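Local coordinates for protein decapping nuclease RAI1 (Scheffersomyces stipitis, PDB 5BTO) that removes NAD caps from the 5' ends of RNAs as a metal-dependent hydrolase and also binds and stimulates the exoribonuclease RAT1, at residues 260-264 with 295-299; 74-79 with 210-214. All coordinates share one frame; numbering follows the deposited sequence.

Contact 1 of 2, residues 260-264 with 295-299; sequences TRILE and FRDDS
T260 meets F295 through its methyl group. CG2 of T260 sits 3.5 Å from CD2 of F295, and the two side chains run side by side on one face of the sheet. OG1 of T260 is taken by K275 of helix 266-286. R296 N donates to T260 O at 3.0 Å, the first of two bonds that bridge R261 with R296. R261 pairs with R296 in the sheet, but their side chains diverge. CB of R261 still lies over one face of the R296 guanidinium. R261 has CG anti to its own N (chi1 -178°) and an extended chain, which carries its guanidinium out to D298. There NH2 of R261 forms a salt bridge of 2.6 Å with D298 OD2. The carboxylate comes over a face of the guanidinium, with the two planes 79° apart. NE and NH2 of R261 also grip a single oxygen, OE2 of E264, from the side.

These strands are parallel neighbours. They are the ends of a beta-alpha-beta crossover, strand 254-261, helix 266-286 and strand 290-296, in the PD-(D/E)XK nuclease family. I262 N, just past the strand end, closes the R261-R296 bridge by donating to R296 O at 2.9 Å. The I262 CG2 packs on F295 CB, and its CD1 touches D297 CB at 3.7 Å. L263 centres an inverse gamma turn and brings CG to 4.1 Å from F295 CE2. E264 OE2 stands 3.9 Å from D298 OD2; R261 between these two acids probably offsets their repulsion.

Contact 2 of 2, residues 74-79 with 210-214; sequences KFKKIP and MVNNY
K76 and V211 are joined by a nearly straight backbone hydrogen bond, K76 N to V211 O at 3.0 Å. N213 N returns a bond of 3.2 Å to K76 O. Together they make a single bridge of K76 with N212 between two loop segments that run almost alongside each other. A third bond uses a side chain. N213 places CG between its backbone N and carbonyl carbon (chi1 70°), and this brings OD1 2.7 Å from I78 N. The N-H lies in the amide carbonyl plane and on a lone pair of OD1. K77 NZ leads out of the contact to a salt bridge with E179 on helix 169-188, and N212 OD1 accepts from E215 N. The side chains of N213 and V211 lie about 7 Å from those of substrate-binding E235 and metal-binding E186 respectively.

Apolar contacts flank these bonds. I78 lies over a face of the Y214 ring in a CH-pi contact, its CB 3.8 Å from the ring centroid and 12° off the normal. K76 CG approaches the same ring obliquely, 3.6 Å from CE1 of Y214. F75 turns CE1 toward V211 CG1 at 3.9 Å. F180 and Y183 of helix 169-188 also pack on F75. The methyl CE of M210 presses closely on K76 CB.

Of the polar atoms, the V211 carbonyl oxygen lies near the plane of the F75 ring, at its edge. One water links the segments at the tyrosine. It donates to K77 O and lies 2.8 Å from Y214 OH. Cut back to an alanine, Y214 would probably leave I78 without the ring under its CB and the water without its hydroxyl partner.

Three N-H...O bonds, one of them accepted by the side-chain oxygen of N213, thus hold two loops in register without a regular strand, and the Y214 ring and the water close one end.

In the fold
From the N terminus, the chain passes strand 54-55 and enters the loop that holds residues 74-79. Contact 2 then closes a loop of 130 intervening residues, including helices 87-101, 115-123, 149-166 and 169-188. It ties the segment before helix 87-101 to the segment leading into strand 216-225 of the large mixed sheet. Contact 1 opens only later, at the end of strand 254-261. It closes a much shorter loop of 30 residues, mostly helix 266-286, and joins two neighbouring strands of the four-stranded mixed sheet. The two contacts therefore follow in series and neither nest nor cross. The centres of contact 1 and contact 2 are about 23 Å apart.

Contact 1 of 2, residues 260-264 with 295-299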
loop_
_atom_site.group_PDB
_atom_site.type_symbol
_atom_site.label_atom_id
_atom_site.label_comp_id
_atom_site.label_asym_id
_atom_site.label_seq_id
_atom_site.Cartn_x
_atom_site.Cartn_y
_atom_site.Cartn_z
ATOM N N THR A 260 19.549 26.420 -11.896
ATOM C CA THR A 260 20.198 25.605 -10.887
ATOM C C THR A 260 21.693 25.908 -10.931
ATOM O O THR A 260 22.166 26.552 -11.867
ATOM C CB THR A 260 19.931 24.102 -11.132
ATOM O OG1 THR A 260 20.276 23.340 -9.962
ATOM C CG2 THR A 260 20.719 23.605 -12.337
ATOM N N ARG A 261 22.433 25.465 -9.919
ATOM C CA ARG A 261 23.871 25.698 -9.892
ATOM C C ARG A 261 24.569 24.810 -10.919
ATOM O O ARG A 261 24.115 23.697 -11.192
ATOM C CB ARG A 261 24.422 25.429 -8.486
ATOM C CG ARG A 261 25.912 25.688 -8.329
ATOM C CD ARG A 261 26.336 25.660 -6.873
ATOM N NE ARG A 261 27.777 25.858 -6.740
ATOM C CZ ARG A 261 28.403 26.031 -5.580
ATOM N NH1 ARG A 261 27.710 26.044 -4.448
ATOM N NH2 ARG A 261 29.721 26.199 -5.550
ATOM N N ILE A 262 25.658 25.309 -11.500
ATOM C CA ILE A 262 26.479 24.501 -12.397
ATOM C C ILE A 262 26.867 23.180 -11.745
ATOM O O ILE A 262 26.997 23.097 -10.524
ATOM C CB ILE A 262 27.763 25.238 -12.838
ATOM C CG1 ILE A 262 28.533 25.764 -11.631
ATOM C CG2 ILE A 262 27.420 26.388 -13.776
ATOM C CD1 ILE A 262 29.837 26.480 -12.018
ATOM N N LEU A 263 27.038 22.156 -12.577
ATOM C CA LEU A 263 27.268 20.794 -12.114
ATOM C C LEU A 263 28.758 20.532 -11.937
ATOM O O LEU A 263 29.377 19.847 -12.744
ATOM C CB LEU A 263 26.680 19.797 -13.111
ATOM C CG LEU A 263 25.200 19.978 -13.456
ATOM C CD1 LEU A 263 24.714 18.878 -14.405
ATOM C CD2 LEU A 263 24.367 19.988 -12.184
ATOM N N GLU A 264 29.328 21.055 -10.860
ATOM C CA GLU A 264 30.776 20.975 -10.671
ATOM C C GLU A 264 31.230 19.853 -9.735
ATOM O O GLU A 264 32.423 19.717 -9.449
ATOM C CB GLU A 264 31.335 22.331 -10.228
ATOM C CG GLU A 264 30.546 23.028 -9.130
ATOM C CD GLU A 264 31.087 24.419 -8.844
ATOM O OE1 GLU A 264 32.215 24.710 -9.291
ATOM O OE2 GLU A 264 30.388 25.223 -8.187
ATOM N N PHE A 295 22.128 27.391 -16.001
ATOM C CA PHE A 295 23.085 26.933 -15.001
ATOM C C PHE A 295 23.982 28.090 -14.583
ATOM O O PHE A 295 24.600 28.736 -15.427
ATOM C CB PHE A 295 23.932 25.787 -15.568
ATOM C CG PHE A 295 23.146 24.540 -15.879
ATOM C CD1 PHE A 295 22.507 24.388 -17.103
ATOM C CD2 PHE A 295 23.036 23.519 -14.936
ATOM C CE1 PHE A 295 21.768 23.234 -17.385
ATOM C CE2 PHE A 295 22.304 22.369 -15.209
ATOM C CZ PHE A 295 21.675 22.224 -16.436
ATOM N N ARG A 296 24.054 28.357 -13.282
ATOM C CA ARG A 296 24.771 29.539 -12.806
ATOM C C ARG A 296 25.830 29.184 -11.777
ATOM O O ARG A 296 25.717 28.170 -11.097
ATOM C CB ARG A 296 23.788 30.569 -12.238
ATOM C CG ARG A 296 22.812 29.995 -11.217
ATOM C CD ARG A 296 23.123 30.516 -9.825
ATOM N NE ARG A 296 22.520 29.701 -8.778
ATOM C CZ ARG A 296 23.149 29.334 -7.665
ATOM N NH1 ARG A 296 24.406 29.705 -7.457
ATOM N NH2 ARG A 296 22.525 28.587 -6.762
ATOM N N ASP A 297 26.858 30.025 -11.666
ATOM C CA ASP A 297 27.933 29.766 -10.715
ATOM C C ASP A 297 27.690 30.441 -9.360
ATOM O O ASP A 297 26.615 30.987 -9.117
ATOM C CB ASP A 297 29.313 30.119 -11.302
ATOM C CG ASP A 297 29.486 31.607 -11.600
ATOM O OD1 ASP A 297 28.731 32.440 -11.057
ATOM O OD2 ASP A 297 30.416 31.946 -12.370
ATOM N N ASP A 298 28.682 30.372 -8.476
ATOM C CA ASP A 298 28.597 30.992 -7.151
ATOM C C ASP A 298 28.331 32.490 -7.189
ATOM O O ASP A 298 27.699 33.040 -6.286
ATOM C CB ASP A 298 29.891 30.759 -6.369
ATOM C CG ASP A 298 29.908 29.432 -5.661
ATOM O OD1 ASP A 298 29.149 29.275 -4.680
ATOM O OD2 ASP A 298 30.688 28.551 -6.081
ATOM N N SER A 299 28.846 33.157 -8.215
ATOM C CA SER A 299 28.651 34.595 -8.341
ATOM C C SER A 299 27.367 34.886 -9.100
ATOM O O SER A 299 27.071 36.032 -9.427
ATOM C CB SER A 299 29.849 35.247 -9.029
ATOM O OG SER A 299 31.001 35.154 -8.213
#

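Contact 2 of 2, residues 74-79 with 210-214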
loop_
_atom_site.group_PDB
_atom_site.type_symbol
_atom_site.label_atom_id
_atom_site.label_comp_id
_atom_site.label_asym_id
_atom_site.label_seq_id
_atom_site.Cartn_x
_atom_site.Cartn_y
_atom_site.Cartn_z
ATOM N N LYS A 74 15.881 45.584 -6.092
ATOM C CA LYS A 74 14.572 46.117 -6.449
ATOM C C LYS A 74 13.525 45.024 -6.631
ATOM O O LYS A 74 12.413 45.301 -7.076
ATOM C CB LYS A 74 14.665 46.937 -7.735
ATOM C CG LYS A 74 15.806 47.937 -7.780
ATOM C CD LYS A 74 15.936 48.509 -9.183
ATOM C CE LYS A 74 15.822 47.397 -10.222
ATOM N NZ LYS A 74 15.765 47.910 -11.620
ATOM N N PHE A 75 13.877 43.787 -6.293
ATOM C CA PHE A 75 12.946 42.671 -6.453
ATOM C C PHE A 75 11.609 43.005 -5.809
ATOM O O PHE A 75 11.538 43.282 -4.612
ATOM C CB PHE A 75 13.522 41.388 -5.848
ATOM C CG PHE A 75 12.666 40.165 -6.071
ATOM C CD1 PHE A 75 11.985 39.980 -7.267
ATOM C CD2 PHE A 75 12.565 39.186 -5.094
ATOM C CE1 PHE A 75 11.213 38.854 -7.475
ATOM C CE2 PHE A 75 11.794 38.055 -5.299
ATOM C CZ PHE A 75 11.117 37.891 -6.490
ATOM N N LYS A 76 10.552 42.999 -6.613
ATOM C CA LYS A 76 9.207 43.238 -6.103
ATOM C C LYS A 76 8.556 41.902 -5.773
ATOM O O LYS A 76 7.995 41.234 -6.643
ATOM C CB LYS A 76 8.374 44.022 -7.115
ATOM C CG LYS A 76 6.967 44.347 -6.645
ATOM C CD LYS A 76 6.469 45.642 -7.261
ATOM C CE LYS A 76 6.525 45.600 -8.779
ATOM N NZ LYS A 76 6.174 46.922 -9.374
ATOM N N LYS A 77 8.650 41.518 -4.505
ATOM C CA LYS A 77 8.253 40.191 -4.055
ATOM C C LYS A 77 6.909 40.243 -3.345
ATOM O O LYS A 77 6.743 40.949 -2.354
ATOM C CB LYS A 77 9.330 39.615 -3.128
ATOM C CG LYS A 77 9.044 38.228 -2.576
ATOM C CD LYS A 77 10.159 37.789 -1.632
ATOM C CE LYS A 77 9.801 36.516 -0.882
ATOM N NZ LYS A 77 9.636 35.355 -1.793
ATOM N N ILE A 78 5.946 39.495 -3.866
ATOM C CA ILE A 78 4.616 39.447 -3.281
ATOM C C ILE A 78 4.672 38.710 -1.943
ATOM O O ILE A 78 5.339 37.681 -1.827
ATOM C CB ILE A 78 3.627 38.755 -4.244
ATOM C CG1 ILE A 78 2.179 38.966 -3.798
ATOM C CG2 ILE A 78 3.961 37.272 -4.393
ATOM C CD1 ILE A 78 1.165 38.443 -4.794
ATOM N N PRO A 79 3.984 39.245 -0.920
ATOM C CA PRO A 79 3.986 38.627 0.413
ATOM C C PRO A 79 3.480 37.190 0.346
ATOM O O PRO A 79 2.402 36.946 -0.192
ATOM C CB PRO A 79 3.012 39.503 1.207
ATOM C CG PRO A 79 3.020 40.816 0.498
ATOM C CD PRO A 79 3.185 40.481 -0.955
ATOM N N MET A 210 13.201 45.716 -14.184
ATOM C CA MET A 210 12.826 45.315 -12.831
ATOM C C MET A 210 12.207 43.923 -12.827
ATOM O O MET A 210 11.508 43.544 -13.766
ATOM C CB MET A 210 11.855 46.326 -12.221
ATOM C CG MET A 210 11.467 46.032 -10.779
ATOM S SD MET A 210 10.459 47.347 -10.059
ATOM C CE MET A 210 10.181 46.713 -8.411
ATOM N N VAL A 211 12.467 43.167 -11.764
ATOM C CA VAL A 211 11.970 41.797 -11.641
ATOM C C VAL A 211 10.915 41.698 -10.546
ATOM O O VAL A 211 11.050 42.317 -9.484
ATOM C CB VAL A 211 13.114 40.817 -11.321
ATOM C CG1 VAL A 211 12.569 39.415 -11.077
ATOM C CG2 VAL A 211 14.131 40.810 -12.443
ATOM N N ASN A 212 9.871 40.915 -10.806
ATOM C CA ASN A 212 8.778 40.744 -9.857
ATOM C C ASN A 212 8.200 39.333 -9.903
ATOM O O ASN A 212 8.388 38.600 -10.882
ATOM C CB ASN A 212 7.663 41.761 -10.127
ATOM C CG ASN A 212 6.758 41.349 -11.279
ATOM O OD1 ASN A 212 5.817 40.574 -11.098
ATOM N ND2 ASN A 212 7.034 41.870 -12.467
ATOM N N ASN A 213 7.494 38.947 -8.846
ATOM C CA ASN A 213 6.808 37.658 -8.855
ATOM C C ASN A 213 5.296 37.802 -8.693
ATOM O O ASN A 213 4.601 36.841 -8.361
ATOM C CB ASN A 213 7.398 36.694 -7.816
ATOM C CG ASN A 213 7.096 37.105 -6.390
ATOM O OD1 ASN A 213 6.516 38.161 -6.139
ATOM N ND2 ASN A 213 7.475 36.257 -5.443
ATOM N N TYR A 214 4.796 39.011 -8.936
ATOM C CA TYR A 214 3.358 39.254 -8.974
ATOM C C TYR A 214 2.744 38.658 -10.231
ATOM O O TYR A 214 1.693 38.018 -10.182
ATOM C CB TYR A 214 3.062 40.752 -8.942
ATOM C CG TYR A 214 3.079 41.345 -7.559
ATOM C CD1 TYR A 214 4.279 41.630 -6.920
ATOM C CD2 TYR A 214 1.894 41.623 -6.887
ATOM C CE1 TYR A 214 4.300 42.175 -5.651
ATOM C CE2 TYR A 214 1.906 42.170 -5.613
ATOM C CZ TYR A 214 3.110 42.444 -5.003
ATOM O OH TYR A 214 3.128 42.986 -3.740
HETATM O O HOH W 1 5.370 43.928 -2.437
#